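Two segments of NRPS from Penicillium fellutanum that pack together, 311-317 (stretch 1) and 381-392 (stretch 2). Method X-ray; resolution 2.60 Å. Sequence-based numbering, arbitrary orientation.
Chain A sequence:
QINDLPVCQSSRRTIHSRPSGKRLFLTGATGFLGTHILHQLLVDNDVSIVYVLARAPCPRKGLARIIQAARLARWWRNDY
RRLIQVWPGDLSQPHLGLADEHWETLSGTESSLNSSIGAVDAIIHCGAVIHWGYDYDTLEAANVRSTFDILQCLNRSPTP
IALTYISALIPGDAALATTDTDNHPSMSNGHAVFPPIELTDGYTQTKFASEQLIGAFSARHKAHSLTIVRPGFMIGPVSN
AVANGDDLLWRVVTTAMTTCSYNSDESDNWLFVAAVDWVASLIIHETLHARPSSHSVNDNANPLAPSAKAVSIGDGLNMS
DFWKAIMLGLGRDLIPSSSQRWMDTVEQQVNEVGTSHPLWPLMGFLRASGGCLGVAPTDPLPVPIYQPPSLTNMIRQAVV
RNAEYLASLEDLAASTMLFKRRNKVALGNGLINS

Stretch 1, residues 311-317: VSIGDGL
Stretch 2 (381-392) LPVPIYQPPSLT

Residues 311-317 of this Penicillium fellutanum NRPS run from the end of one strand (311-312) through a short loop into the start of another (316-317), and residues 381-392 form a proline-rich loop that leads into a helix beginning at Pro389. The two run in the same sense along the contact: CA of Gly314 lies 6.0 Å from CA of Pro384, CA of Asp315 7.8 Å from CA of Gln387, and CA of Leu317 6.7 Å from CA of Thr392. In stretch 1, Val311 and Ser312 are extended (phi/psi -111/127 and -95/147), Ile313 is at -103/91, Gly314 at -71/0, Asp315 at -57/139, Gly316 at 164/-155 and Leu317 at -144/155. The angles of Gly316 call for glycine, because a CB would be jammed against the carbonyl O of Asp315.

In stretch 2, Pro382 (-78/61) follows Leu381, whose O accepts a 2.7 Å hydrogen bond from N of Val383. Val383 and Pro384 are extended, Ile385 turns at -55/-39, and Tyr386, Gln387 and Pro388 (-140/143, -137/129, -59/137) are extended again. Pro388 is the N-cap; its O accepts hydrogen bonds from N of Leu391 (3.1 Å) and N of Thr392 (3.2 Å).

The contact buries 351 Å² in total and is largely one of close packing. Ser312 (chi1 m) points toward stretch 2, its CB 4.1 Å from CG of Pro382. At Gly314 the two stretches come close: its O lies 3.5 Å from CD of Pro384, and an ideal CB would sit tightly, 3.4 Å from that same CD, so the bare glycine leaves room for the proline ring. Both Pro382 and Pro384 have C-gamma endo pucker and point toward stretch 1.

Gln387, with chi1 and chi2 both t and chi3 17°, reaches the backbone around Gly316. As modelled, the atom labelled OE1 of Gln387 is 2.9 Å from O of Gly316 and NE2 of Gln387 is 3.4 Å from N of Gly316; the amide is probably turned over, so the bonding is left open.

Asp315 is buried (chi1 m, chi2 -2°) with its CB sideways; OD1 lies 3.5 Å from CD2 of Leu391, while OD2 is hydrogen-bonded elsewhere in the structure. Leu391 (t, p) points toward stretch 1 from the helix. Leu317 (m, t) starts sideways, but its end comes nearer, placing CD2 of Leu317 3.9 Å from O of Thr392 and 4.0 Å from CG2 of Thr392 (chi1 m); the second is a methyl-to-methyl contact suited to leucine and threonine. Ile313 (m, m) points away and is buried.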

# COMPACT_ATOMS: atom_id res chain seq x y z
N VAL A 311 5.94 2.60 -16.79
CA VAL A 311 4.84 2.34 -15.88
C VAL A 311 4.22 3.66 -15.45
O VAL A 311 4.92 4.58 -14.99
CB VAL A 311 5.28 1.49 -14.67
CG1 VAL A 311 5.65 0.07 -15.13
CG2 VAL A 311 6.44 2.12 -13.96
N SER A 312 2.91 3.77 -15.62
CA SER A 312 2.14 4.90 -15.12
C SER A 312 1.55 4.56 -13.75
O SER A 312 1.22 3.41 -13.46
CB SER A 312 1.04 5.27 -16.11
OG SER A 312 1.58 5.74 -17.34
N ILE A 313 1.44 5.58 -12.91
CA ILE A 313 0.90 5.45 -11.57
C ILE A 313 -0.52 5.99 -11.60
O ILE A 313 -0.76 7.19 -11.40
CB ILE A 313 1.76 6.19 -10.56
CG1 ILE A 313 3.22 5.84 -10.77
CG2 ILE A 313 1.36 5.80 -9.13
CD1 ILE A 313 3.51 4.42 -10.46
N GLY A 314 -1.50 5.13 -11.88
CA GLY A 314 -2.90 5.50 -11.80
C GLY A 314 -3.46 5.72 -10.41
O GLY A 314 -4.64 6.06 -10.30
N ASP A 315 -2.64 5.56 -9.35
CA ASP A 315 -3.16 5.59 -7.98
C ASP A 315 -3.91 6.89 -7.68
O ASP A 315 -3.48 7.99 -8.04
CB ASP A 315 -2.03 5.43 -6.93
CG ASP A 315 -1.37 4.03 -6.92
OD1 ASP A 315 -1.79 3.14 -7.70
OD2 ASP A 315 -0.51 3.81 -6.02
N GLY A 316 -5.03 6.77 -6.97
CA GLY A 316 -5.67 8.02 -6.55
C GLY A 316 -7.12 7.81 -6.11
O GLY A 316 -7.51 6.72 -5.70
N LEU A 317 -7.89 8.90 -6.21
CA LEU A 317 -9.17 9.03 -5.54
C LEU A 317 -10.16 9.78 -6.41
O LEU A 317 -9.78 10.58 -7.27
CB LEU A 317 -9.00 9.81 -4.23
CG LEU A 317 -8.18 9.19 -3.10
CD1 LEU A 317 -7.88 10.23 -2.02
CD2 LEU A 317 -8.91 7.98 -2.50
N LEU A 381 -5.93 10.43 -19.96
CA LEU A 381 -5.00 9.91 -18.97
C LEU A 381 -5.41 8.52 -18.48
O LEU A 381 -6.57 8.13 -18.64
CB LEU A 381 -4.87 10.89 -17.80
CG LEU A 381 -4.08 12.16 -18.13
CD1 LEU A 381 -4.10 13.13 -16.98
CD2 LEU A 381 -2.65 11.79 -18.47
N PRO A 382 -4.49 7.74 -17.88
CA PRO A 382 -4.78 6.33 -17.57
C PRO A 382 -5.64 6.16 -16.32
O PRO A 382 -5.24 5.54 -15.34
CB PRO A 382 -3.37 5.75 -17.35
CG PRO A 382 -2.62 6.88 -16.76
CD PRO A 382 -3.12 8.11 -17.50
N VAL A 383 -6.86 6.70 -16.37
CA VAL A 383 -7.71 6.61 -15.18
C VAL A 383 -8.09 5.15 -14.95
O VAL A 383 -8.56 4.47 -15.89
CB VAL A 383 -8.95 7.51 -15.34
CG1 VAL A 383 -9.85 7.06 -16.49
CG2 VAL A 383 -9.73 7.60 -14.04
N PRO A 384 -7.83 4.59 -13.77
CA PRO A 384 -8.13 3.17 -13.52
C PRO A 384 -9.62 2.90 -13.52
O PRO A 384 -10.37 3.44 -12.71
CB PRO A 384 -7.51 2.91 -12.14
CG PRO A 384 -7.37 4.23 -11.52
CD PRO A 384 -7.09 5.18 -12.64
N ILE A 385 -10.05 2.04 -14.46
CA ILE A 385 -11.43 1.58 -14.53
C ILE A 385 -11.86 0.97 -13.21
O ILE A 385 -13.00 1.15 -12.75
CB ILE A 385 -11.58 0.59 -15.71
CG1 ILE A 385 -13.02 0.10 -15.85
CG2 ILE A 385 -10.58 -0.56 -15.59
CD1 ILE A 385 -13.29 -0.64 -17.15
N TYR A 386 -10.96 0.23 -12.57
CA TYR A 386 -11.17 -0.34 -11.25
C TYR A 386 -9.88 -0.20 -10.46
O TYR A 386 -8.79 -0.32 -11.02
CB TYR A 386 -11.59 -1.82 -11.35
CG TYR A 386 -11.74 -2.55 -10.02
CD1 TYR A 386 -12.82 -2.30 -9.17
CD2 TYR A 386 -10.82 -3.52 -9.64
CE1 TYR A 386 -12.96 -2.98 -7.97
CE2 TYR A 386 -10.95 -4.21 -8.44
CZ TYR A 386 -12.02 -3.94 -7.61
OH TYR A 386 -12.14 -4.62 -6.42
N GLN A 387 -10.02 0.06 -9.16
CA GLN A 387 -8.87 0.25 -8.30
C GLN A 387 -9.15 -0.50 -7.00
O GLN A 387 -10.20 -0.25 -6.36
CB GLN A 387 -8.57 1.72 -7.99
CG GLN A 387 -7.29 1.85 -7.20
CD GLN A 387 -7.13 3.20 -6.55
OE1 GLN A 387 -8.09 3.94 -6.43
NE2 GLN A 387 -5.91 3.55 -6.17
N PRO A 388 -8.24 -1.35 -6.55
CA PRO A 388 -8.51 -2.25 -5.42
C PRO A 388 -8.88 -1.45 -4.15
O PRO A 388 -8.24 -0.45 -3.83
CB PRO A 388 -7.18 -3.00 -5.23
CG PRO A 388 -6.52 -2.93 -6.56
CD PRO A 388 -6.89 -1.58 -7.12
N PRO A 389 -9.89 -1.92 -3.44
CA PRO A 389 -10.35 -1.18 -2.25
C PRO A 389 -9.28 -0.93 -1.21
O PRO A 389 -9.32 0.11 -0.53
CB PRO A 389 -11.45 -2.10 -1.71
CG PRO A 389 -11.88 -2.93 -2.89
CD PRO A 389 -10.64 -3.16 -3.65
N SER A 390 -8.33 -1.85 -1.03
CA SER A 390 -7.31 -1.66 -0.00
C SER A 390 -6.37 -0.50 -0.33
O SER A 390 -5.87 0.17 0.58
CB SER A 390 -6.53 -2.96 0.21
OG SER A 390 -5.80 -3.38 -0.93
N LEU A 391 -6.14 -0.24 -1.61
CA LEU A 391 -5.23 0.82 -2.00
C LEU A 391 -5.93 2.16 -1.91
O LEU A 391 -5.38 3.11 -1.35
CB LEU A 391 -4.66 0.55 -3.40
CG LEU A 391 -3.81 1.56 -4.16
CD1 LEU A 391 -2.51 1.86 -3.46
CD2 LEU A 391 -3.58 1.08 -5.57
N THR A 392 -7.16 2.20 -2.42
CA THR A 392 -8.05 3.33 -2.19
C THR A 392 -8.06 3.71 -0.72
O THR A 392 -7.90 4.88 -0.38
CB THR A 392 -9.46 2.98 -2.67
OG1 THR A 392 -9.41 2.48 -4.01
CG2 THR A 392 -10.38 4.22 -2.63